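PDB 5TVA: 6-carboxyhexanoate--CoA ligase from Aquifex aeolicus, which is a ligase of the BioW family that binds adenosine monophosphate and coenzyme A. Local coordinates for residues Ala165-Val175 with Ile227-Ile238. Numbering follows the deposited sequence.
Sequences ALTFKNLFCGV and IIECLTQKVVLI
The Phe172 ring takes Lys234 at its edge, in the ring plane: the aliphatic CE of the lysine lies 3.7 Å from Phe172 CE2, the two side chains crossing at about a right angle. Val236 CG2 reaches the same ring atom obliquely, and Lys234 NZ continues to a salt bridge with Glu57. One turn earlier, the Phe168 ring meets Ile238 at an oblique slant, CD2 lying 3.9 Å from Ile238 CG2, while Phe61 packs against this ring. Ile238 also pushes CD1 close to Ala165, 3.2 Å from its carbonyl O.

The Lys169 chain bends at chi2 (-125°) and is extended beyond, passing Val236 and carrying NZ to the last turn of the helix containing Cys230 and Leu231. There NZ donates to Cys230 O at 2.7 Å, in the carbonyl plane, and to Lys234 O at 2.8 Å, standing off the plane of that second carbonyl; Ile137 O takes another bond, and Leu231 O is at best a weak fourth acceptor for the three protons. The buried ammonium thus sits among backbone carbonyls, which would be expected to stabilise its charge.

Beyond it the Cys173-Cys230 disulfide (SG to SG 2.1 Å, chi3 -70°) ties the two helices covalently. Leu231 CD2 sits 3.2 Å from Asn170 OD1, whose hydrogen-bond partner is Thr136, while Asn170 ND2 bonds Glu178. Gly174, with positive phi, ends helix 165-173 in a Schellman motif, and Ile227 CD1 rests against Gly174 O.

The helix segments run nearly antiparallel, 148° apart, fastened by the disulfide and the lysine, and helix 165-173 also covers strand 236-238, the middle strand of a three-stranded parallel sheet, beside the nucleotide pocket, where Leu166 touches both AMP and coenzyme A.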
loop_
_atom_site.group_PDB
_atom_site.type_symbol
_atom_site.label_atom_id
_atom_site.label_comp_id
_atom_site.label_asym_id
_atom_site.label_seq_id
_atom_site.Cartn_x
_atom_site.Cartn_y
_atom_site.Cartn_z
ATOM N N ALA A 165 4.289 -6.021 -2.085
ATOM C CA ALA A 165 3.243 -6.751 -2.791
ATOM C C ALA A 165 2.078 -5.829 -3.112
ATOM O O ALA A 165 1.474 -5.936 -4.181
ATOM C CB ALA A 165 2.778 -7.955 -1.970
ATOM N N LEU A 166 1.784 -4.885 -2.209
ATOM C CA LEU A 166 0.676 -3.949 -2.387
ATOM C C LEU A 166 0.943 -2.947 -3.520
ATOM O O LEU A 166 0.056 -2.702 -4.350
ATOM C CB LEU A 166 0.417 -3.233 -1.057
ATOM C CG LEU A 166 -0.641 -2.172 -0.677
ATOM C CD1 LEU A 166 -1.372 -1.543 -1.804
ATOM C CD2 LEU A 166 -1.646 -2.717 0.335
ATOM N N THR A 167 2.135 -2.317 -3.554
ATOM C CA THR A 167 2.455 -1.415 -4.664
ATOM C C THR A 167 2.481 -2.138 -5.976
ATOM O O THR A 167 2.169 -1.552 -7.020
ATOM C CB THR A 167 3.829 -0.762 -4.568
ATOM O OG1 THR A 167 4.754 -1.561 -3.799
ATOM C CG2 THR A 167 3.733 0.601 -4.138
ATOM N N PHE A 168 3.008 -3.356 -5.977
ATOM C CA PHE A 168 3.171 -3.964 -7.274
ATOM C C PHE A 168 1.814 -4.221 -7.896
ATOM O O PHE A 168 1.651 -4.033 -9.109
ATOM C CB PHE A 168 4.002 -5.235 -7.203
ATOM C CG PHE A 168 4.351 -5.747 -8.551
ATOM C CD1 PHE A 168 5.289 -5.079 -9.324
ATOM C CD2 PHE A 168 3.687 -6.841 -9.091
ATOM C CE1 PHE A 168 5.596 -5.517 -10.605
ATOM C CE2 PHE A 168 3.986 -7.280 -10.365
ATOM C CZ PHE A 168 4.944 -6.621 -11.124
ATOM N N LYS A 169 0.820 -4.593 -7.071
ATOM C CA LYS A 169 -0.539 -4.722 -7.579
ATOM C C LYS A 169 -1.060 -3.386 -8.090
ATOM O O LYS A 169 -1.649 -3.327 -9.171
ATOM C CB LYS A 169 -1.480 -5.286 -6.513
ATOM C CG LYS A 169 -2.610 -6.148 -7.125
ATOM C CD LYS A 169 -4.006 -5.689 -6.719
ATOM C CE LYS A 169 -5.053 -6.631 -7.288
ATOM N NZ LYS A 169 -6.435 -6.301 -6.837
ATOM N N ASN A 170 -0.858 -2.308 -7.319
ATOM C CA ASN A 170 -1.289 -0.983 -7.755
ATOM C C ASN A 170 -0.737 -0.663 -9.139
ATOM O O ASN A 170 -1.491 -0.339 -10.061
ATOM C CB ASN A 170 -0.853 0.084 -6.747
ATOM C CG ASN A 170 -1.572 -0.044 -5.417
ATOM O OD1 ASN A 170 -2.572 -0.745 -5.312
ATOM N ND2 ASN A 170 -1.057 0.634 -4.390
ATOM N N LEU A 171 0.579 -0.804 -9.312
ATOM C CA LEU A 171 1.197 -0.529 -10.607
ATOM C C LEU A 171 0.694 -1.483 -11.685
ATOM O O LEU A 171 0.506 -1.075 -12.835
ATOM C CB LEU A 171 2.720 -0.608 -10.502
ATOM C CG LEU A 171 3.343 0.345 -9.480
ATOM C CD1 LEU A 171 4.871 0.171 -9.437
ATOM C CD2 LEU A 171 2.939 1.791 -9.783
ATOM N N PHE A 172 0.472 -2.752 -11.341
ATOM C CA PHE A 172 -0.079 -3.671 -12.328
ATOM C C PHE A 172 -1.495 -3.264 -12.736
ATOM O O PHE A 172 -1.882 -3.438 -13.900
ATOM C CB PHE A 172 -0.057 -5.097 -11.784
ATOM C CG PHE A 172 -0.816 -6.075 -12.623
ATOM C CD1 PHE A 172 -0.222 -6.657 -13.734
ATOM C CD2 PHE A 172 -2.139 -6.414 -12.309
ATOM C CE1 PHE A 172 -0.941 -7.564 -14.526
ATOM C CE2 PHE A 172 -2.865 -7.315 -13.103
ATOM C CZ PHE A 172 -2.264 -7.897 -14.204
ATOM N N CYS A 173 -2.268 -2.716 -11.797
ATOM C CA CYS A 173 -3.639 -2.312 -12.042
ATOM C C CYS A 173 -3.757 -0.988 -12.788
ATOM O O CYS A 173 -4.869 -0.617 -13.183
ATOM C CB CYS A 173 -4.380 -2.230 -10.708
ATOM S SG CYS A 173 -4.925 -3.833 -10.140
ATOM N N GLY A 174 -2.649 -0.274 -13.006
ATOM C CA GLY A 174 -2.678 0.953 -13.776
ATOM C C GLY A 174 -2.450 2.217 -12.988
ATOM O O GLY A 174 -2.534 3.306 -13.564
ATOM N N VAL A 175 -2.197 2.140 -11.689
ATOM C CA VAL A 175 -1.725 3.330 -11.003
ATOM C C VAL A 175 -0.365 3.684 -11.575
ATOM O O VAL A 175 0.485 2.809 -11.761
ATOM C CB VAL A 175 -1.695 3.094 -9.491
ATOM C CG1 VAL A 175 -0.934 4.232 -8.771
ATOM C CG2 VAL A 175 -3.137 2.962 -8.979
ATOM N N ILE A 227 -9.404 1.069 -13.154
ATOM C CA ILE A 227 -8.389 1.002 -12.105
ATOM C C ILE A 227 -9.010 0.564 -10.796
ATOM O O ILE A 227 -8.502 -0.353 -10.134
ATOM C CB ILE A 227 -7.651 2.346 -11.960
ATOM C CG1 ILE A 227 -6.746 2.575 -13.188
ATOM C CG2 ILE A 227 -6.821 2.358 -10.673
ATOM C CD1 ILE A 227 -6.095 3.931 -13.209
ATOM N N ILE A 228 -10.134 1.192 -10.417
ATOM C CA ILE A 228 -10.817 0.839 -9.174
ATOM C C ILE A 228 -11.263 -0.616 -9.200
ATOM O O ILE A 228 -11.076 -1.357 -8.227
ATOM C CB ILE A 228 -12.012 1.772 -8.918
ATOM C CG1 ILE A 228 -11.558 3.226 -8.842
ATOM C CG2 ILE A 228 -12.737 1.379 -7.621
ATOM C CD1 ILE A 228 -12.661 4.163 -8.402
ATOM N N GLU A 229 -11.864 -1.050 -10.309
ATOM C CA GLU A 229 -12.226 -2.456 -10.417
ATOM C C GLU A 229 -11.013 -3.354 -10.194
ATOM O O GLU A 229 -11.113 -4.389 -9.529
ATOM C CB GLU A 229 -12.851 -2.737 -11.778
ATOM C CG GLU A 229 -13.224 -4.173 -11.968
ATOM C CD GLU A 229 -13.884 -4.429 -13.322
ATOM O OE1 GLU A 229 -13.234 -4.194 -14.358
ATOM O OE2 GLU A 229 -15.067 -4.848 -13.350
ATOM N N CYS A 230 -9.870 -2.997 -10.780
ATOM C CA CYS A 230 -8.684 -3.841 -10.671
ATOM C C CYS A 230 -8.167 -3.862 -9.240
ATOM O O CYS A 230 -7.889 -4.933 -8.687
ATOM C CB CYS A 230 -7.593 -3.354 -11.626
ATOM S SG CYS A 230 -6.164 -4.434 -11.728
ATOM N N LEU A 231 -8.081 -2.684 -8.614
ATOM C CA LEU A 231 -7.556 -2.606 -7.256
ATOM C C LEU A 231 -8.397 -3.427 -6.286
ATOM O O LEU A 231 -7.860 -4.011 -5.337
ATOM C CB LEU A 231 -7.489 -1.147 -6.789
ATOM C CG LEU A 231 -6.547 -0.194 -7.521
ATOM C CD1 LEU A 231 -6.829 1.260 -7.126
ATOM C CD2 LEU A 231 -5.106 -0.578 -7.227
ATOM N N THR A 232 -9.727 -3.469 -6.494
ATOM C CA THR A 232 -10.620 -3.968 -5.464
ATOM C C THR A 232 -11.210 -5.339 -5.758
ATOM O O THR A 232 -11.766 -5.955 -4.840
ATOM C CB THR A 232 -11.756 -2.960 -5.200
ATOM O OG1 THR A 232 -12.622 -2.821 -6.357
ATOM C CG2 THR A 232 -11.179 -1.614 -4.824
ATOM N N GLN A 233 -11.069 -5.853 -6.982
ATOM C CA GLN A 233 -11.732 -7.091 -7.363
ATOM C C GLN A 233 -10.802 -8.103 -8.028
ATOM O O GLN A 233 -10.977 -9.304 -7.841
ATOM C CB GLN A 233 -12.928 -6.791 -8.296
ATOM C CG GLN A 233 -14.011 -5.920 -7.638
ATOM C CD GLN A 233 -15.326 -5.788 -8.454
ATOM O OE1 GLN A 233 -15.457 -6.292 -9.578
ATOM N NE2 GLN A 233 -16.296 -5.095 -7.874
ATOM N N LYS A 234 -9.833 -7.677 -8.823
ATOM C CA LYS A 234 -9.033 -8.665 -9.530
ATOM C C LYS A 234 -8.064 -9.370 -8.563
ATOM O O LYS A 234 -7.523 -8.760 -7.639
ATOM C CB LYS A 234 -8.288 -7.998 -10.680
ATOM C CG LYS A 234 -7.553 -8.978 -11.580
ATOM C CD LYS A 234 -7.039 -8.298 -12.835
ATOM C CE LYS A 234 -5.994 -9.158 -13.529
ATOM N NZ LYS A 234 -6.502 -10.512 -13.856
ATOM N N VAL A 235 -7.881 -10.673 -8.756
ATOM C CA VAL A 235 -7.090 -11.504 -7.856
ATOM C C VAL A 235 -5.738 -11.745 -8.509
ATOM O O VAL A 235 -5.660 -12.333 -9.598
ATOM C CB VAL A 235 -7.803 -12.828 -7.528
ATOM C CG1 VAL A 235 -6.914 -13.710 -6.655
ATOM C CG2 VAL A 235 -9.113 -12.562 -6.809
ATOM N N VAL A 236 -4.678 -11.268 -7.858
ATOM C CA VAL A 236 -3.327 -11.278 -8.412
ATOM C C VAL A 236 -2.376 -11.948 -7.431
ATOM O O VAL A 236 -2.262 -11.516 -6.280
ATOM C CB VAL A 236 -2.839 -9.858 -8.726
ATOM C CG1 VAL A 236 -1.400 -9.900 -9.191
ATOM C CG2 VAL A 236 -3.725 -9.234 -9.771
ATOM N N LEU A 237 -1.691 -12.993 -7.888
ATOM C CA LEU A 237 -0.545 -13.562 -7.194
ATOM C C LEU A 237 0.723 -12.999 -7.814
ATOM O O LEU A 237 0.851 -12.960 -9.039
ATOM C CB LEU A 237 -0.520 -15.086 -7.291
ATOM C CG LEU A 237 -1.726 -15.844 -6.750
ATOM C CD1 LEU A 237 -1.479 -17.312 -6.904
ATOM C CD2 LEU A 237 -1.971 -15.496 -5.294
ATOM N N ILE A 238 1.661 -12.582 -6.970
ATOM C CA ILE A 238 2.903 -11.955 -7.404
ATOM C C ILE A 238 4.045 -12.928 -7.175
ATOM O O ILE A 238 4.200 -13.461 -6.071
ATOM C CB ILE A 238 3.152 -10.640 -6.660
ATOM C CG1 ILE A 238 1.968 -9.706 -6.909
ATOM C CG2 ILE A 238 4.474 -10.050 -7.099
ATOM C CD1 ILE A 238 1.771 -8.683 -5.822
#